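Local coordinates for protein 11S globulin subunit beta (Cucurbita maxima, PDB 2E9Q) that serves as a seed storage protein, a hexameric 11S globulin that acts as a nutrient reservoir, at residues 89-94 against 154-159; 94-99 against 137-142; 338-343 against 398-403. All coordinates share one frame; numbering follows the deposited sequence.

Contact 1 (89-94 against 154-159)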
loop_
_atom_site.group_PDB
_atom_site.type_symbol
_atom_site.label_atom_id
_atom_site.label_comp_id
_atom_site.label_asym_id
_atom_site.label_seq_id
_atom_site.Cartn_x
_atom_site.Cartn_y
_atom_site.Cartn_z
ATOM N N VAL A 89 28.535 -0.942 4.535
ATOM C CA VAL A 89 29.783 -0.798 5.287
ATOM C C VAL A 89 30.819 -0.253 4.312
ATOM O O VAL A 89 31.406 -0.995 3.530
ATOM C CB VAL A 89 30.252 -2.168 5.853
ATOM C CG1 VAL A 89 31.586 -2.020 6.564
ATOM C CG2 VAL A 89 29.202 -2.710 6.812
ATOM N N ALA A 90 31.031 1.057 4.365
ATOM C CA ALA A 90 31.956 1.720 3.459
ATOM C C ALA A 90 33.413 1.523 3.848
ATOM O O ALA A 90 34.295 1.552 2.989
ATOM C CB ALA A 90 31.626 3.220 3.389
ATOM N N GLN A 91 33.664 1.330 5.139
ATOM C CA GLN A 91 35.029 1.139 5.622
ATOM C C GLN A 91 35.076 0.482 7.000
ATOM O O GLN A 91 34.253 0.774 7.870
ATOM C CB GLN A 91 35.760 2.488 5.678
ATOM C CG GLN A 91 37.183 2.412 6.225
ATOM C CD GLN A 91 37.804 3.787 6.504
ATOM O OE1 GLN A 91 38.071 4.566 5.589
ATOM N NE2 GLN A 91 38.027 4.081 7.775
ATOM N N GLY A 92 36.043 -0.414 7.182
ATOM C CA GLY A 92 36.216 -1.080 8.461
ATOM C C GLY A 92 35.483 -2.396 8.590
ATOM O O GLY A 92 34.908 -2.894 7.622
ATOM N N PHE A 93 35.518 -2.974 9.787
ATOM C CA PHE A 93 34.823 -4.225 10.041
ATOM C C PHE A 93 34.528 -4.402 11.517
ATOM O O PHE A 93 35.206 -3.835 12.372
ATOM C CB PHE A 93 35.604 -5.435 9.501
ATOM C CG PHE A 93 37.018 -5.549 10.003
ATOM C CD1 PHE A 93 38.047 -4.834 9.398
ATOM C CD2 PHE A 93 37.327 -6.417 11.046
ATOM C CE1 PHE A 93 39.370 -4.981 9.818
ATOM C CE2 PHE A 93 38.650 -6.577 11.482
ATOM C CZ PHE A 93 39.677 -5.857 10.864
ATOM N N GLY A 94 33.490 -5.170 11.811
ATOM C CA GLY A 94 33.124 -5.378 13.190
ATOM C C GLY A 94 32.066 -6.447 13.358
ATOM O O GLY A 94 31.874 -7.294 12.483
ATOM N N ASP A 154 38.553 3.567 11.257
ATOM C CA ASP A 154 37.230 3.985 11.716
ATOM C C ASP A 154 36.197 3.167 10.949
ATOM O O ASP A 154 36.381 2.866 9.777
ATOM C CB ASP A 154 36.975 5.470 11.427
ATOM C CG ASP A 154 37.841 6.397 12.259
ATOM O OD1 ASP A 154 37.790 6.327 13.508
ATOM O OD2 ASP A 154 38.565 7.212 11.652
ATOM N N LEU A 155 35.104 2.823 11.609
ATOM C CA LEU A 155 34.048 2.060 10.960
ATOM C C LEU A 155 33.066 3.066 10.350
ATOM O O LEU A 155 32.408 3.791 11.091
ATOM C CB LEU A 155 33.323 1.210 12.002
ATOM C CG LEU A 155 32.751 -0.146 11.605
ATOM C CD1 LEU A 155 31.645 -0.487 12.579
ATOM C CD2 LEU A 155 32.237 -0.131 10.174
ATOM N N VAL A 156 32.976 3.117 9.023
ATOM C CA VAL A 156 32.059 4.045 8.341
ATOM C C VAL A 156 30.841 3.319 7.742
ATOM O O VAL A 156 30.978 2.481 6.841
ATOM C CB VAL A 156 32.791 4.833 7.212
ATOM C CG1 VAL A 156 31.849 5.851 6.577
ATOM C CG2 VAL A 156 34.025 5.543 7.779
ATOM N N LEU A 157 29.657 3.668 8.245
ATOM C CA LEU A 157 28.396 3.060 7.823
ATOM C C LEU A 157 27.394 4.002 7.150
ATOM O O LEU A 157 26.992 5.026 7.721
ATOM C CB LEU A 157 27.716 2.443 9.031
ATOM C CG LEU A 157 28.673 1.608 9.878
ATOM C CD1 LEU A 157 28.048 1.310 11.227
ATOM C CD2 LEU A 157 29.019 0.345 9.118
ATOM N N ILE A 158 26.972 3.628 5.947
ATOM C CA ILE A 158 25.994 4.402 5.202
ATOM C C ILE A 158 24.610 3.781 5.430
ATOM O O ILE A 158 24.287 2.730 4.878
ATOM C CB ILE A 158 26.327 4.392 3.705
ATOM C CG1 ILE A 158 27.800 4.767 3.497
ATOM C CG2 ILE A 158 25.406 5.358 2.975
ATOM C CD1 ILE A 158 28.193 6.123 4.092
ATOM N N VAL A 159 23.807 4.444 6.254
ATOM C CA VAL A 159 22.473 3.984 6.606
ATOM C C VAL A 159 21.334 4.587 5.793
ATOM O O VAL A 159 21.065 5.785 5.881
ATOM C CB VAL A 159 22.178 4.283 8.075
ATOM C CG1 VAL A 159 20.808 3.719 8.463
ATOM C CG2 VAL A 159 23.298 3.724 8.953
#
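A90 and Q91 both face V156, forming a classic beta bulge where strand 85-91 runs antiparallel to strand 155-162 in the N-terminal cupin domain. V156 O receives A90 N at 2.9 Å, nearly in line with its C=O bond (166°), and a weak, longer bond from Q91 N. V156 N in turn binds Q91 O, again at 2.9 Å. On the side where Q91 and V156 lie together their CB atoms pack at 4.1 Å. The Q91 chain then stretches out, CG anti to the backbone N (chi1 178°), and its NE2 donates to D154 O at 2.9 Å; a glutamine is long enough to add this bond beyond the backbone ladder. V89 points to the opposite face and divides its branches, CG2 lying beside L157 CD2 at 3.8 Å and CG1 meeting L155 CD2 at 4.1 Å. Next comes G92, whose positive phi (92°) would press a side chain against the carbonyl of Q91. Further out, V89 pairs with G134 and D135, and L155 with I70, so both strands continue into the sheet. At the bulge V156 O thus serves two amides, one of them weakly, while the Q91 side-chain amide holds D154 O just before the strand begins.

Contact 2 (94-99 against 137-142)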
loop_
_atom_site.group_PDB
_atom_site.type_symbol
_atom_site.label_atom_id
_atom_site.label_comp_id
_atom_site.label_asym_id
_atom_site.label_seq_id
_atom_site.Cartn_x
_atom_site.Cartn_y
_atom_site.Cartn_z
ATOM N N GLY A 94 33.490 -5.170 11.811
ATOM C CA GLY A 94 33.124 -5.378 13.190
ATOM C C GLY A 94 32.066 -6.447 13.358
ATOM O O GLY A 94 31.874 -7.294 12.483
ATOM N N ILE A 95 31.381 -6.395 14.493
ATOM C CA ILE A 95 30.347 -7.358 14.803
ATOM C C ILE A 95 29.048 -6.650 15.142
ATOM O O ILE A 95 29.053 -5.525 15.651
ATOM C CB ILE A 95 30.786 -8.266 15.975
ATOM C CG1 ILE A 95 31.050 -7.433 17.224
ATOM C CG2 ILE A 95 32.074 -8.996 15.593
ATOM C CD1 ILE A 95 31.575 -8.241 18.410
ATOM N N ARG A 96 27.938 -7.318 14.839
ATOM C CA ARG A 96 26.615 -6.773 15.084
ATOM C C ARG A 96 25.751 -7.801 15.802
ATOM O O ARG A 96 26.025 -9.008 15.766
ATOM C CB ARG A 96 25.955 -6.411 13.753
ATOM C CG ARG A 96 25.688 -7.626 12.866
ATOM C CD ARG A 96 25.252 -7.290 11.435
ATOM N NE ARG A 96 24.046 -6.473 11.384
ATOM C CZ ARG A 96 23.034 -6.665 10.539
ATOM N NH1 ARG A 96 23.060 -7.657 9.667
ATOM N NH2 ARG A 96 22.002 -5.834 10.548
ATOM N N GLY A 97 24.701 -7.310 16.443
ATOM C CA GLY A 97 23.768 -8.175 17.127
ATOM C C GLY A 97 22.381 -7.715 16.716
ATOM O O GLY A 97 22.011 -6.562 16.959
ATOM N N ILE A 98 21.618 -8.589 16.075
ATOM C CA ILE A 98 20.281 -8.224 15.647
ATOM C C ILE A 98 19.280 -9.326 15.962
ATOM O O ILE A 98 19.196 -10.338 15.265
ATOM C CB ILE A 98 20.253 -7.875 14.139
ATOM C CG1 ILE A 98 18.821 -7.574 13.704
ATOM C CG2 ILE A 98 20.870 -8.993 13.322
ATOM C CD1 ILE A 98 18.710 -7.007 12.295
ATOM N N ALA A 99 18.509 -9.088 17.018
ATOM C CA ALA A 99 17.505 -10.017 17.527
ATOM C C ALA A 99 16.486 -10.642 16.569
ATOM O O ALA A 99 16.439 -11.866 16.435
ATOM C CB ALA A 99 16.759 -9.356 18.688
ATOM N N LEU A 137 24.258 -4.637 5.013
ATOM C CA LEU A 137 23.528 -5.224 6.123
ATOM C C LEU A 137 22.064 -4.823 6.053
ATOM O O LEU A 137 21.725 -3.747 5.562
ATOM C CB LEU A 137 24.125 -4.751 7.456
ATOM C CG LEU A 137 25.656 -4.845 7.519
ATOM C CD1 LEU A 137 26.185 -4.344 8.867
ATOM C CD2 LEU A 137 26.065 -6.294 7.297
ATOM N N VAL A 138 21.198 -5.687 6.566
ATOM C CA VAL A 138 19.775 -5.415 6.571
ATOM C C VAL A 138 19.280 -5.283 8.008
ATOM O O VAL A 138 19.739 -5.993 8.900
ATOM C CB VAL A 138 18.996 -6.561 5.869
ATOM C CG1 VAL A 138 17.479 -6.350 6.007
ATOM C CG2 VAL A 138 19.403 -6.629 4.406
ATOM N N VAL A 139 18.351 -4.360 8.227
ATOM C CA VAL A 139 17.771 -4.180 9.545
ATOM C C VAL A 139 16.284 -3.915 9.356
ATOM O O VAL A 139 15.885 -2.800 9.026
ATOM C CB VAL A 139 18.396 -2.990 10.305
ATOM C CG1 VAL A 139 17.805 -2.908 11.705
ATOM C CG2 VAL A 139 19.900 -3.144 10.379
ATOM N N PRO A 140 15.437 -4.947 9.545
ATOM C CA PRO A 140 13.989 -4.756 9.377
ATOM C C PRO A 140 13.465 -3.754 10.390
ATOM O O PRO A 140 14.096 -3.516 11.427
ATOM C CB PRO A 140 13.413 -6.152 9.621
ATOM C CG PRO A 140 14.533 -7.070 9.222
ATOM C CD PRO A 140 15.753 -6.362 9.804
ATOM N N ALA A 141 12.306 -3.183 10.091
ATOM C CA ALA A 141 11.682 -2.217 10.977
ATOM C C ALA A 141 11.264 -2.867 12.304
ATOM O O ALA A 141 10.791 -3.999 12.324
ATOM C CB ALA A 141 10.466 -1.606 10.292
ATOM N N GLY A 142 11.435 -2.131 13.401
ATOM C CA GLY A 142 11.070 -2.633 14.714
ATOM C C GLY A 142 12.100 -3.551 15.359
ATOM O O GLY A 142 11.927 -4.006 16.488
#
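Across the interior of the N-terminal cupin domain, R96 and I98 of strand 93-98 reach over to L137, V138 and V139 of strand 135-139 and to P140 just after it. The two strands belong to different sheets. The axes of 94-98 and 137-139 come no nearer than 9.6 Å, so side chains have to span the gap. R96 does most of this, its chain bending at chi3 (-58°), which places NE. NH2 gives V138 O a short, nearly straight hydrogen bond, 2.8 Å with 170° at the hydrogen. The oxygen lies in the guanidinium plane, whereas NH2 stands well above the plane of the carbonyl group.

The flat cation is sandwiched between aliphatic groups. L137 CB lies 3.7 Å above its plane, over the centre, and I98 CG2 covers the opposite face at 4.2 Å. L137 CD1 lies over NE on the same face as CB, 3.9 Å away, while at the edge V139 CG2 comes to 3.4 Å from NH2. I98 carries the contact farther along the strand. Its fully extended chain brings CD1 to 3.9 Å from P140 CD, the two side chains crossing at about a right angle, and to 4.2 Å from V139 CG1. Branched and ring-shaped apolar residues suit this tightly enclosed place, whereas arginine offers both greasy faces and a polar rim.

NH1 is held by L286 O, and F131 and M147 also pack on R96. With carbonyl oxygens gripping both terminal nitrogens, the guanidinium is fixed in its rotation as well as its position. The delocalised charge probably draws on the dipoles of these carbonyls, which would help offset the cost of burying a cation between leucine and isoleucine.

Contact 3 (338-343 against 398-403)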
loop_
_atom_site.group_PDB
_atom_site.type_symbol
_atom_site.label_atom_id
_atom_site.label_comp_id
_atom_site.label_asym_id
_atom_site.label_seq_id
_atom_site.Cartn_x
_atom_site.Cartn_y
_atom_site.Cartn_z
ATOM N N HIS A 338 19.777 5.517 -18.825
ATOM C CA HIS A 338 18.815 4.517 -18.410
ATOM C C HIS A 338 17.910 5.112 -17.339
ATOM O O HIS A 338 18.155 6.202 -16.832
ATOM C CB HIS A 338 19.551 3.342 -17.782
ATOM C CG HIS A 338 20.226 3.705 -16.501
ATOM N ND1 HIS A 338 21.455 4.320 -16.459
ATOM C CD2 HIS A 338 19.800 3.630 -15.217
ATOM C CE1 HIS A 338 21.760 4.611 -15.208
ATOM N NE2 HIS A 338 20.774 4.203 -14.434
ATOM N N TYR A 339 16.875 4.369 -16.985
ATOM C CA TYR A 339 15.979 4.799 -15.940
ATOM C C TYR A 339 15.493 3.548 -15.230
ATOM O O TYR A 339 15.526 2.453 -15.791
ATOM C CB TYR A 339 14.800 5.580 -16.526
ATOM C CG TYR A 339 13.901 4.760 -17.409
ATOM C CD1 TYR A 339 14.186 4.571 -18.766
ATOM C CD2 TYR A 339 12.745 4.191 -16.893
ATOM C CE1 TYR A 339 13.328 3.845 -19.576
ATOM C CE2 TYR A 339 11.899 3.471 -17.681
ATOM C CZ TYR A 339 12.179 3.298 -19.020
ATOM O OH TYR A 339 11.277 2.580 -19.780
ATOM N N THR A 340 15.062 3.699 -13.987
ATOM C CA THR A 340 14.561 2.567 -13.245
ATOM C C THR A 340 13.061 2.624 -13.347
ATOM O O THR A 340 12.433 3.617 -12.982
ATOM C CB THR A 340 14.978 2.619 -11.786
ATOM O OG1 THR A 340 16.405 2.616 -11.714
ATOM C CG2 THR A 340 14.423 1.403 -11.029
ATOM N N VAL A 341 12.480 1.545 -13.840
ATOM C CA VAL A 341 11.057 1.514 -14.030
ATOM C C VAL A 341 10.226 1.339 -12.779
ATOM O O VAL A 341 9.082 1.783 -12.740
ATOM C CB VAL A 341 10.662 0.419 -15.064
ATOM C CG1 VAL A 341 11.919 -0.236 -15.652
ATOM C CG2 VAL A 341 9.744 -0.616 -14.432
ATOM N N ASN A 342 10.790 0.723 -11.750
ATOM C CA ASN A 342 9.995 0.461 -10.568
ATOM C C ASN A 342 10.481 0.979 -9.224
ATOM O O ASN A 342 9.970 0.548 -8.192
ATOM C CB ASN A 342 9.755 -1.040 -10.466
ATOM C CG ASN A 342 11.037 -1.808 -10.258
ATOM O OD1 ASN A 342 12.114 -1.357 -10.652
ATOM N ND2 ASN A 342 10.932 -2.980 -9.649
ATOM N N SER A 343 11.463 1.876 -9.205
ATOM C CA SER A 343 11.885 2.417 -7.918
ATOM C C SER A 343 12.738 3.669 -8.003
ATOM O O SER A 343 13.189 4.064 -9.080
ATOM C CB SER A 343 12.637 1.366 -7.099
ATOM O OG SER A 343 13.960 1.214 -7.559
ATOM N N ALA A 398 24.064 2.554 -4.456
ATOM C CA ALA A 398 22.747 3.090 -4.762
ATOM C C ALA A 398 21.619 2.271 -4.138
ATOM O O ALA A 398 21.386 1.134 -4.535
ATOM C CB ALA A 398 22.561 3.146 -6.265
ATOM N N PHE A 399 20.914 2.857 -3.178
ATOM C CA PHE A 399 19.808 2.169 -2.522
ATOM C C PHE A 399 18.524 2.303 -3.340
ATOM O O PHE A 399 18.224 3.380 -3.867
ATOM C CB PHE A 399 19.587 2.730 -1.115
ATOM C CG PHE A 399 20.817 2.721 -0.268
ATOM C CD1 PHE A 399 21.667 3.824 -0.239
ATOM C CD2 PHE A 399 21.143 1.595 0.492
ATOM C CE1 PHE A 399 22.832 3.814 0.539
ATOM C CE2 PHE A 399 22.302 1.567 1.273
ATOM C CZ PHE A 399 23.150 2.681 1.298
ATOM N N LYS A 400 17.785 1.200 -3.434
ATOM C CA LYS A 400 16.539 1.134 -4.185
ATOM C C LYS A 400 15.352 0.975 -3.245
ATOM O O LYS A 400 15.431 0.255 -2.252
ATOM C CB LYS A 400 16.575 -0.058 -5.147
ATOM C CG LYS A 400 17.840 -0.148 -5.989
ATOM C CD LYS A 400 17.997 1.021 -6.953
ATOM C CE LYS A 400 19.293 0.875 -7.732
ATOM N NZ LYS A 400 19.492 1.928 -8.753
ATOM N N THR A 401 14.252 1.648 -3.565
ATOM C CA THR A 401 13.041 1.576 -2.761
ATOM C C THR A 401 12.112 0.468 -3.267
ATOM O O THR A 401 10.894 0.639 -3.308
ATOM C CB THR A 401 12.279 2.892 -2.812
ATOM O OG1 THR A 401 11.993 3.200 -4.176
ATOM C CG2 THR A 401 13.111 4.023 -2.197
ATOM N N ASN A 402 12.698 -0.651 -3.682
ATOM C CA ASN A 402 11.942 -1.804 -4.161
ATOM C C ASN A 402 12.836 -3.031 -3.916
ATOM O O ASN A 402 14.063 -2.901 -3.881
ATOM C CB ASN A 402 11.644 -1.670 -5.655
ATOM C CG ASN A 402 10.467 -2.523 -6.092
ATOM O OD1 ASN A 402 9.315 -2.103 -5.998
ATOM N ND2 ASN A 402 10.749 -3.734 -6.559
ATOM N N ASP A 403 12.248 -4.213 -3.739
ATOM C CA ASP A 403 13.079 -5.392 -3.505
ATOM C C ASP A 403 13.743 -5.873 -4.786
ATOM O O ASP A 403 14.605 -6.747 -4.755
ATOM C CB ASP A 403 12.286 -6.542 -2.852
ATOM C CG ASP A 403 11.185 -7.117 -3.746
ATOM O OD1 ASP A 403 11.172 -6.902 -4.973
ATOM O OD2 ASP A 403 10.320 -7.824 -3.197
#
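S343 points its CB at the backbone turn after strand 393-400, where it meets N402 CB at 3.5 Å and T401 OG1 also at 3.5 Å. Its OG, set between the backbone N and the carbonyl carbon (chi1 78°), faces K400 CB at 3.8 Å. So small a residue suits a place where three successive neighbours close in. Beside it the side chains of N342 and N402 cross at about a right angle, their amide planes 50° apart, with N342 ND2 3.6 Å from N402 CG. K400 bends at chi2 (-65°), which turns CD back; farther out NZ lies 4.3 Å from T340 OG1. N342 OD1 accepts I406 N and its ND2 donates to N404 O, K400 NZ bonds S345 OG, and T401 OG1 bonds H344 N and Q169 of the third subunit. The K400 side chain lies about 6 Å from that of K387 and about 7 Å from that of R447, both magnesium-binding residues. The contact links the ends of two sheets of the C-terminal cupin domain: strand 334-340 runs beside 384-390 and 407-409, while strand 393-400 lies between 323-329 and 345-350 and turns F399 outward onto strands 85-91 and 155-162 of the N-terminal domain.

Overall arrangement
Contacts 1 and 2 belong to the N-terminal cupin domain and contact 3 to the C-terminal one. The first two share G94 and meet where V89 CG2 packs on L137 CD1 at 4.0 Å. Contact 1, only partly buried, joins neighbouring strands of one sheet, so backbone hydrogen bonds dominate it; contact 2, buried, spans two sheets and depends on side chains. Contact 3 is also buried but joins loops at strand ends, where polar side chains meet and find their hydrogen bonds mostly outside the two segments, one with a neighbouring subunit. It touches contact 1 across the domain boundary, I158 O to F399 CZ at 3.8 Å, while contact 2 stays about 7 Å away at the nearest atoms.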